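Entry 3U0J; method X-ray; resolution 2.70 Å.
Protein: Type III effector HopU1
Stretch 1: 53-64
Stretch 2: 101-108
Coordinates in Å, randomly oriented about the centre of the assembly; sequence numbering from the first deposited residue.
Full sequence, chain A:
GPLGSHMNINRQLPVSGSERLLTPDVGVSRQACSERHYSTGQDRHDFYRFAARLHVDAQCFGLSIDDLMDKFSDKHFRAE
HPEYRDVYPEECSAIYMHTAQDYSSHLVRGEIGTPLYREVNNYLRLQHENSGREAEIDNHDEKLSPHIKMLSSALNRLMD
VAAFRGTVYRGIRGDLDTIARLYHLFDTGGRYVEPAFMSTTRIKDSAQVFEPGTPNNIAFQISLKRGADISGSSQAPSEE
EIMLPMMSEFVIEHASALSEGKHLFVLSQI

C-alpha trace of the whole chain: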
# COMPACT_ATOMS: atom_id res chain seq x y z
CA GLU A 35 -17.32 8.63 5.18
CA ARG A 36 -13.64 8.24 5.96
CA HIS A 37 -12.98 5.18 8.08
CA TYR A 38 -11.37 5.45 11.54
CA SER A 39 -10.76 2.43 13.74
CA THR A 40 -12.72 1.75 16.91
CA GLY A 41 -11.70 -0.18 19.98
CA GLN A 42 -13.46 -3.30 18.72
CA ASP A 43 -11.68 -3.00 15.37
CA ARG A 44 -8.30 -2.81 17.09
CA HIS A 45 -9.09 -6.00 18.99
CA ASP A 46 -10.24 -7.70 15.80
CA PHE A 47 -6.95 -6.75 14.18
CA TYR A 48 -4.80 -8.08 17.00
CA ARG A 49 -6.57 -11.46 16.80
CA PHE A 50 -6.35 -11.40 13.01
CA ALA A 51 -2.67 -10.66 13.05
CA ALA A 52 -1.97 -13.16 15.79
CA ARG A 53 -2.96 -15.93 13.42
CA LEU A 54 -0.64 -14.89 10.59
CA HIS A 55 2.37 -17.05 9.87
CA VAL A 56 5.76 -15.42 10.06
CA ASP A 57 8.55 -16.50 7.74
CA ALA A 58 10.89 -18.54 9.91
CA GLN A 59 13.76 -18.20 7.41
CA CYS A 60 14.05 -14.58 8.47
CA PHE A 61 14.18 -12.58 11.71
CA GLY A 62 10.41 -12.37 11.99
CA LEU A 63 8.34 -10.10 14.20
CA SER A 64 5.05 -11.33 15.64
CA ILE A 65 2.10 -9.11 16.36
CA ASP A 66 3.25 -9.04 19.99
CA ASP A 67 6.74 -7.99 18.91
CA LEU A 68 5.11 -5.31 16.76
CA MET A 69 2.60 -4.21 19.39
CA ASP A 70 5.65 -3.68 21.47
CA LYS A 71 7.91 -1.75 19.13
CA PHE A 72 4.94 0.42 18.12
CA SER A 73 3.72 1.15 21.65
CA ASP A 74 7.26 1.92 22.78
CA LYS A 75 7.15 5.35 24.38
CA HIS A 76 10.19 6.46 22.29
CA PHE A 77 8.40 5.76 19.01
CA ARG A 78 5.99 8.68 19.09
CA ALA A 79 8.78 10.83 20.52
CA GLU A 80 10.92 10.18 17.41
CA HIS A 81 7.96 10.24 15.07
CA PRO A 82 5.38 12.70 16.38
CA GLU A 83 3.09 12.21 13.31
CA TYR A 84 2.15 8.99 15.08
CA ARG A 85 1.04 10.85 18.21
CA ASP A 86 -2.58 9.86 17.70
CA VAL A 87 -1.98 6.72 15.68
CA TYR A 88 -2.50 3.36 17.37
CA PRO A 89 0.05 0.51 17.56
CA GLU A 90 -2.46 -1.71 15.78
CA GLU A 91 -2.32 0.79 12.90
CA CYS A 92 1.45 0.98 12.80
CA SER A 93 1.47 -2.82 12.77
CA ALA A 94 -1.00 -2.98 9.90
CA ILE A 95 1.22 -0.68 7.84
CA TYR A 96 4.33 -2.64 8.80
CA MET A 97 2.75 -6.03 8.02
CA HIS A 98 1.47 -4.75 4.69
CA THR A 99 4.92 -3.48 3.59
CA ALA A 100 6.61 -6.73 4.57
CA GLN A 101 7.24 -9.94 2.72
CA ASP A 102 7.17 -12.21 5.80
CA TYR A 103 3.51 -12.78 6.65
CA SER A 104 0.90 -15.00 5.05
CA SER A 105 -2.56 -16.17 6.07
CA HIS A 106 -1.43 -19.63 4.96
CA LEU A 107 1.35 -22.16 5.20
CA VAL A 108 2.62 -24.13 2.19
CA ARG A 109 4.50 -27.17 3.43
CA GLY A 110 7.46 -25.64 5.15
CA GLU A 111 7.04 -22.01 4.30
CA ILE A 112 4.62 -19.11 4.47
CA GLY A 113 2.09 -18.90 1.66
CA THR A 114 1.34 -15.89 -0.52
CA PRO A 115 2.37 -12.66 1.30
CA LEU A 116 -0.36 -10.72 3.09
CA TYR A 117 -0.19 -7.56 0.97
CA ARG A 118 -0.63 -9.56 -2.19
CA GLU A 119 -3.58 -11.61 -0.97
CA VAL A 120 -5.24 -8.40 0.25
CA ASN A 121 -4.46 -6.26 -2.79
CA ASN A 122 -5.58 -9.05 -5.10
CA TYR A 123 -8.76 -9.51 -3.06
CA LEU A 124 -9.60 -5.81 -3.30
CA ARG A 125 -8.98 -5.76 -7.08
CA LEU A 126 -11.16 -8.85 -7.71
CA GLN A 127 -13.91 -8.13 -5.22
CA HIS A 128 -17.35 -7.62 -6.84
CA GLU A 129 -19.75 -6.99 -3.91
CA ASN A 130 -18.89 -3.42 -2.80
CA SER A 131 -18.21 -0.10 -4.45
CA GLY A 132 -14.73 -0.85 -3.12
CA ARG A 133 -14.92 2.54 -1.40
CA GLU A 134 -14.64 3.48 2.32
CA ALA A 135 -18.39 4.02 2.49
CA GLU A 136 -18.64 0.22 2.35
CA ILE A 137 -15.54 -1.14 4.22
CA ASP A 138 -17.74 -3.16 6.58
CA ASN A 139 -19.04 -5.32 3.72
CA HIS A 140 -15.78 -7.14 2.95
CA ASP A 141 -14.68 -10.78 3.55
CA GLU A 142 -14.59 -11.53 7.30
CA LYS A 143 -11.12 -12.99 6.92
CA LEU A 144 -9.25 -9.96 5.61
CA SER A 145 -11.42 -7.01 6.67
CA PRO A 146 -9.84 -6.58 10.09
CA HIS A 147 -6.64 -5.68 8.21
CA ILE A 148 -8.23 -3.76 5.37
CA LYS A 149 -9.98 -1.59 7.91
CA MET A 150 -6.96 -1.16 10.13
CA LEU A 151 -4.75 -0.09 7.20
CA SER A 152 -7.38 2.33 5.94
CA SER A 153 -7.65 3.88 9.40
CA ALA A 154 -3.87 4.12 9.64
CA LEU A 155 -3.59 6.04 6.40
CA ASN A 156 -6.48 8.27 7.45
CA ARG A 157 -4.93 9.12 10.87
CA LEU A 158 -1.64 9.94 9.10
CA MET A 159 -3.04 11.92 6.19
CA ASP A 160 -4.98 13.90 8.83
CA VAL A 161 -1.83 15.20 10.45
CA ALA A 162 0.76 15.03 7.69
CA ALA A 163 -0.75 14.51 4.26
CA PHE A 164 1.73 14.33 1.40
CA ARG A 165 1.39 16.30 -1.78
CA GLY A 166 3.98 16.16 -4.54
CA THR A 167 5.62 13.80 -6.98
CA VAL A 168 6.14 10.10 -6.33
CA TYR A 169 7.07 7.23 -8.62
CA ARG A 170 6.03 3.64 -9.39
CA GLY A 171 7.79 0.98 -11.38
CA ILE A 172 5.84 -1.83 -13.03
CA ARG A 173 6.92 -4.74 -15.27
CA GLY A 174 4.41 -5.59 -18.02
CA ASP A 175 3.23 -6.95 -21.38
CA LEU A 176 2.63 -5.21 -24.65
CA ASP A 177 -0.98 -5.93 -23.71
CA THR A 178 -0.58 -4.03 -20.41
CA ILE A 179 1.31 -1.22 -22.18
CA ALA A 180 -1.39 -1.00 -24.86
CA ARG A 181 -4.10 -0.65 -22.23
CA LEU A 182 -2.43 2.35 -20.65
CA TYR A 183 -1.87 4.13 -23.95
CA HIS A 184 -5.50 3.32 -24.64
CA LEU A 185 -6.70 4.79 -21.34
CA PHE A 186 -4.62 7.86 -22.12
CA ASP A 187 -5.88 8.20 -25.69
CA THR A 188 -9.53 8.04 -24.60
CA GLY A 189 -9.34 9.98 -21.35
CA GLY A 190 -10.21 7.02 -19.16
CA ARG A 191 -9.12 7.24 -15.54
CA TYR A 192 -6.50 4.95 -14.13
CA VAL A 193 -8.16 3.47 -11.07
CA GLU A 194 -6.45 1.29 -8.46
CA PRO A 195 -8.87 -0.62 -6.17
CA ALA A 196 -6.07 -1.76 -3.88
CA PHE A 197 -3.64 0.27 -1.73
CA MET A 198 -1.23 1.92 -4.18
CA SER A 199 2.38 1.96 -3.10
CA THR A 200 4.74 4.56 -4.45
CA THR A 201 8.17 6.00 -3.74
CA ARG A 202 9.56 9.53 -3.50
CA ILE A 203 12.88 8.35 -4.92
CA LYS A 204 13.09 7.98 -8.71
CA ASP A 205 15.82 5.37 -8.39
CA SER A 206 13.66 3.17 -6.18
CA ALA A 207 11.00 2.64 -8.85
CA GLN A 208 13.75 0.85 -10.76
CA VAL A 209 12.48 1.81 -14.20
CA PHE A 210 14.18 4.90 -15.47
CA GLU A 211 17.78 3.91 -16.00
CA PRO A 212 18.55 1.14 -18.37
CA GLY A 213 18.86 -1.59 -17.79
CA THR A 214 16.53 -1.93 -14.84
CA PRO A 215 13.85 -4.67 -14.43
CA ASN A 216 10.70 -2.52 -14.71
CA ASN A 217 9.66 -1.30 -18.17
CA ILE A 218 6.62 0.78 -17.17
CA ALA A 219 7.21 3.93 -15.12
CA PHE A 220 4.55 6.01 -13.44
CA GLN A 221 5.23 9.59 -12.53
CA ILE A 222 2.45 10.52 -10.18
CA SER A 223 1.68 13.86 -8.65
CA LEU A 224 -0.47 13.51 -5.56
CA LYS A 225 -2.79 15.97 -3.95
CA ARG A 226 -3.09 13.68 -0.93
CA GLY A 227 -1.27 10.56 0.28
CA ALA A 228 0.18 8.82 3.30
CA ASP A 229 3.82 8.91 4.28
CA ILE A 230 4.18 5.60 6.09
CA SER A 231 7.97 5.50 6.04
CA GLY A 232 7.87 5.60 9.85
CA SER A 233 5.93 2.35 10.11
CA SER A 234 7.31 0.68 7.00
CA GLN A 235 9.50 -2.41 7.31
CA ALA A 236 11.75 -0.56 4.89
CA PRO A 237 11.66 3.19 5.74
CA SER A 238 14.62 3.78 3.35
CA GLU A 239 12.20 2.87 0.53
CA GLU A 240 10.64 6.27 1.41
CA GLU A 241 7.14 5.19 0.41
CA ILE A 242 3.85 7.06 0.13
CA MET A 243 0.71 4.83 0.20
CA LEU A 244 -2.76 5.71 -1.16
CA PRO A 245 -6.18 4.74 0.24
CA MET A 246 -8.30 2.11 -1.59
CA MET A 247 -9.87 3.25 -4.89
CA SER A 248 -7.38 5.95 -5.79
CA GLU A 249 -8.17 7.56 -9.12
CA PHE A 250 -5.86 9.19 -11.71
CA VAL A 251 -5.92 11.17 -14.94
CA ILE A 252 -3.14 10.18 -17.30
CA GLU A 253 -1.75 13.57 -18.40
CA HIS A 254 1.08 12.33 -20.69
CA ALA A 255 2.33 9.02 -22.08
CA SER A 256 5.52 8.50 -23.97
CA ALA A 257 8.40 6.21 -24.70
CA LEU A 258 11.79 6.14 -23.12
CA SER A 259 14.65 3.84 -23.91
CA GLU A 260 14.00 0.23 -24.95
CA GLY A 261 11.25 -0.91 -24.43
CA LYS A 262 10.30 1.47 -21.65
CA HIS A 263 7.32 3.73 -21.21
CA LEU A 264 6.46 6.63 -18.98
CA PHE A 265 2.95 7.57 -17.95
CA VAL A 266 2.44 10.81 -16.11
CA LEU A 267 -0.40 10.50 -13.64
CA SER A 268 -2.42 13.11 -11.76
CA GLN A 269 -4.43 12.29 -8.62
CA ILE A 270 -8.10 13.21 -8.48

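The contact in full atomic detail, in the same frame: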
# COMPACT_ATOMS: atom_id res chain seq x y z
N ARG A 53 -2.85 -14.68 14.16
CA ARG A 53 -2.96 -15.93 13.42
C ARG A 53 -2.08 -16.01 12.18
O ARG A 53 -1.94 -17.08 11.61
CB ARG A 53 -4.42 -16.20 13.03
CG ARG A 53 -5.25 -16.91 14.10
CD ARG A 53 -6.58 -17.39 13.50
NE ARG A 53 -7.20 -16.32 12.71
CZ ARG A 53 -8.15 -15.51 13.16
NH1 ARG A 53 -8.62 -15.67 14.39
NH2 ARG A 53 -8.63 -14.55 12.37
N LEU A 54 -1.51 -14.88 11.76
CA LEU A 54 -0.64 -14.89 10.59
C LEU A 54 0.61 -15.75 10.83
O LEU A 54 1.11 -15.85 11.94
CB LEU A 54 -0.20 -13.47 10.21
CG LEU A 54 -1.25 -12.44 9.83
CD1 LEU A 54 -0.61 -11.05 9.59
CD2 LEU A 54 -1.98 -12.90 8.62
N HIS A 55 1.12 -16.34 9.78
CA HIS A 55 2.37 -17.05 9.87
C HIS A 55 3.50 -16.11 9.56
O HIS A 55 3.42 -15.30 8.63
CB HIS A 55 2.36 -18.23 8.91
CG HIS A 55 1.31 -19.24 9.24
ND1 HIS A 55 0.11 -19.31 8.57
CD2 HIS A 55 1.26 -20.18 10.21
CE1 HIS A 55 -0.63 -20.28 9.09
NE2 HIS A 55 0.04 -20.81 10.10
N VAL A 56 4.56 -16.20 10.34
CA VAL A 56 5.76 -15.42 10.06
C VAL A 56 6.83 -16.30 9.46
O VAL A 56 7.04 -17.45 9.89
CB VAL A 56 6.31 -14.75 11.32
CG1 VAL A 56 7.16 -13.58 10.92
CG2 VAL A 56 5.18 -14.32 12.23
N ASP A 57 7.53 -15.76 8.46
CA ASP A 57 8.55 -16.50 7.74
C ASP A 57 9.69 -16.83 8.67
O ASP A 57 10.41 -15.93 9.12
CB ASP A 57 9.07 -15.68 6.57
CG ASP A 57 10.33 -16.26 5.96
OD1 ASP A 57 10.64 -17.44 6.20
OD2 ASP A 57 11.02 -15.53 5.22
N ALA A 58 9.86 -18.11 8.96
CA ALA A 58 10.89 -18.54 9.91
C ALA A 58 12.32 -18.36 9.36
O ALA A 58 13.28 -18.24 10.13
CB ALA A 58 10.65 -19.99 10.35
N GLN A 59 12.45 -18.33 8.04
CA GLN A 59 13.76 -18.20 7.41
C GLN A 59 14.29 -16.78 7.51
O GLN A 59 15.30 -16.43 6.90
CB GLN A 59 13.73 -18.66 5.94
CG GLN A 59 13.23 -20.10 5.75
CD GLN A 59 13.75 -21.05 6.84
OE1 GLN A 59 14.90 -20.96 7.28
NE2 GLN A 59 12.88 -21.97 7.29
N CYS A 60 13.60 -15.95 8.28
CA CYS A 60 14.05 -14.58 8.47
C CYS A 60 13.96 -14.23 9.96
O CYS A 60 13.51 -15.05 10.77
CB CYS A 60 13.21 -13.61 7.62
SG CYS A 60 11.63 -13.04 8.36
N PHE A 61 14.40 -13.04 10.34
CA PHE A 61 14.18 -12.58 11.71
C PHE A 61 12.79 -11.95 11.85
O PHE A 61 12.62 -10.72 11.76
CB PHE A 61 15.28 -11.63 12.17
CG PHE A 61 15.25 -11.36 13.64
CD1 PHE A 61 15.73 -12.31 14.54
CD2 PHE A 61 14.70 -10.17 14.12
CE1 PHE A 61 15.68 -12.09 15.91
CE2 PHE A 61 14.65 -9.94 15.49
CZ PHE A 61 15.14 -10.90 16.39
N GLY A 62 11.79 -12.79 12.06
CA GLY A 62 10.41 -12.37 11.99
C GLY A 62 9.88 -11.75 13.25
O GLY A 62 10.28 -12.13 14.34
N LEU A 63 8.97 -10.79 13.09
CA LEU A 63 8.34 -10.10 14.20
C LEU A 63 6.88 -10.47 14.29
O LEU A 63 6.14 -10.24 13.33
CB LEU A 63 8.42 -8.60 13.99
CG LEU A 63 9.82 -8.02 14.14
CD1 LEU A 63 9.78 -6.51 14.00
CD2 LEU A 63 10.42 -8.44 15.47
N SER A 64 6.45 -11.00 15.44
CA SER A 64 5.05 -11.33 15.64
C SER A 64 4.23 -10.09 15.99
O SER A 64 4.77 -8.99 16.19
CB SER A 64 4.88 -12.37 16.73
OG SER A 64 5.33 -11.86 17.98
N GLN A 101 7.31 -8.81 3.62
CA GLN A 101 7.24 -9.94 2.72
C GLN A 101 7.16 -11.21 3.55
O GLN A 101 7.22 -12.30 2.98
CB GLN A 101 8.52 -9.97 1.88
CG GLN A 101 8.31 -10.07 0.39
CD GLN A 101 7.74 -8.80 -0.25
OE1 GLN A 101 8.03 -7.67 0.18
NE2 GLN A 101 6.92 -8.99 -1.29
N ASP A 102 7.02 -11.08 4.87
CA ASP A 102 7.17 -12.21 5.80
C ASP A 102 5.92 -12.81 6.35
O ASP A 102 6.02 -13.77 7.11
CB ASP A 102 7.93 -11.80 7.04
CG ASP A 102 9.11 -10.95 6.75
OD1 ASP A 102 9.76 -11.19 5.70
OD2 ASP A 102 9.39 -10.04 7.58
N TYR A 103 4.75 -12.25 6.07
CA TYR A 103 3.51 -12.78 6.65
C TYR A 103 2.61 -13.36 5.57
O TYR A 103 2.54 -12.82 4.46
CB TYR A 103 2.76 -11.72 7.46
CG TYR A 103 3.66 -10.95 8.37
CD1 TYR A 103 3.97 -11.44 9.62
CD2 TYR A 103 4.25 -9.77 7.97
CE1 TYR A 103 4.82 -10.78 10.44
CE2 TYR A 103 5.10 -9.10 8.80
CZ TYR A 103 5.38 -9.60 10.04
OH TYR A 103 6.24 -8.95 10.90
N SER A 104 1.94 -14.45 5.91
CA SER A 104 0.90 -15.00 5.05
C SER A 104 -0.20 -15.58 5.92
O SER A 104 0.04 -16.06 7.04
CB SER A 104 1.48 -16.06 4.10
OG SER A 104 0.44 -16.76 3.43
N SER A 105 -1.43 -15.51 5.42
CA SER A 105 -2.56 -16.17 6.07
C SER A 105 -2.33 -17.67 6.09
O SER A 105 -2.83 -18.35 6.97
CB SER A 105 -3.83 -15.91 5.28
OG SER A 105 -3.66 -16.34 3.94
N HIS A 106 -1.57 -18.18 5.12
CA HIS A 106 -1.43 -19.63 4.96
C HIS A 106 -0.02 -20.14 5.02
O HIS A 106 0.94 -19.37 4.96
CB HIS A 106 -2.04 -20.08 3.65
CG HIS A 106 -3.52 -20.06 3.65
ND1 HIS A 106 -4.25 -18.90 3.78
CD2 HIS A 106 -4.43 -21.07 3.56
CE1 HIS A 106 -5.54 -19.18 3.74
NE2 HIS A 106 -5.67 -20.49 3.60
N LEU A 107 0.08 -21.46 5.15
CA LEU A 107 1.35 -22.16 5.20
C LEU A 107 1.35 -23.07 3.97
O LEU A 107 0.30 -23.62 3.60
CB LEU A 107 1.40 -22.98 6.48
CG LEU A 107 2.56 -22.88 7.48
CD1 LEU A 107 3.17 -21.50 7.58
CD2 LEU A 107 2.09 -23.33 8.85
N VAL A 108 2.49 -23.18 3.30
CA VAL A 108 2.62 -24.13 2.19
C VAL A 108 3.76 -25.08 2.49
O VAL A 108 4.93 -24.74 2.32
CB VAL A 108 2.86 -23.44 0.82
CG1 VAL A 108 2.92 -24.48 -0.26
CG2 VAL A 108 1.76 -22.43 0.50
O HOH W 1 -3.49 -17.45 9.44
O HOH W 2 8.98 -9.31 10.62

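A short antiparallel pairing satisfies its own backbone down the middle and leaves its ends to be finished by other means. The contact between residues 53-64 and 101-108 of HopU1 illustrates the principle with a ladder only two residues long on each side. His55 and Ser104 form the hydrogen-bonded pair: His55 N donates to Ser104 O at 3.0 Å, nearly in line at 168°, and Ser104 N donates back to His55 O at 3.2 Å. Val56 and Tyr103 form the adjoining non-hydrogen-bonded pair, and beyond it Asp57 N reaches Asp102 O at 2.8 Å, with a more bent angle of 140°. Carbonyls here do double duty. His55 O also receives a CA-H...O contact from Tyr103 CA at 3.2 Å, and Asp102 O receives one from Val56 CA at 3.4 Å.

At the other end, water takes over where direct pairing stops. Water 1 donates to Arg53 O and to Ser105 O, each 2.7 Å from its oxygen, and so joins two carbonyls that could not bond to each other, both being acceptors.

Side chains complete the account. The Tyr103 hydroxyl donates to Leu63 O at 2.8 Å, with the carbonyl near the plane of the ring, and Tyr103 OH in turn accepts from water 2 at 2.8 Å. The same water accepts from Leu63 N at 2.9 Å and donates to Asp102 OD2 at 3.2 Å. One solvent molecule thus serves a backbone amide, a phenol and a carboxylate, while both backbone polar atoms of Leu63 find partners without any strand pairing.

Asp57 closes the strand with a type I turn to Cys60. Cys60 N donates to Asp57 O at 3.3 Å, and Gln59 N to Asp57 OD1 at 2.7 Å, so one oxygen of this carboxylate, OD1, is satisfied within its own stretch. Its other oxygen, Asp57 OD2, lies 4.5 Å from Asp102 OD1, a proximity of like charges rather than an attraction. Past Ser104, the chain is likewise held locally: His106 N donates to Ser104 OG at 3.0 Å, and His106 ND1 to Ser105 OG at 2.6 Å.

Apolar packing flanks these bonds. On the face shared by Val56 and Tyr103, Val56 CG1 lies 3.7 Å from Tyr103 CE1, while Leu54 CD1 approaches Tyr103 CB at 4.0 Å. On the face of His55 and Ser104, Leu107 CD1 sits over the imidazole, 3.4 Å from His55 CG, in a CH-pi contact.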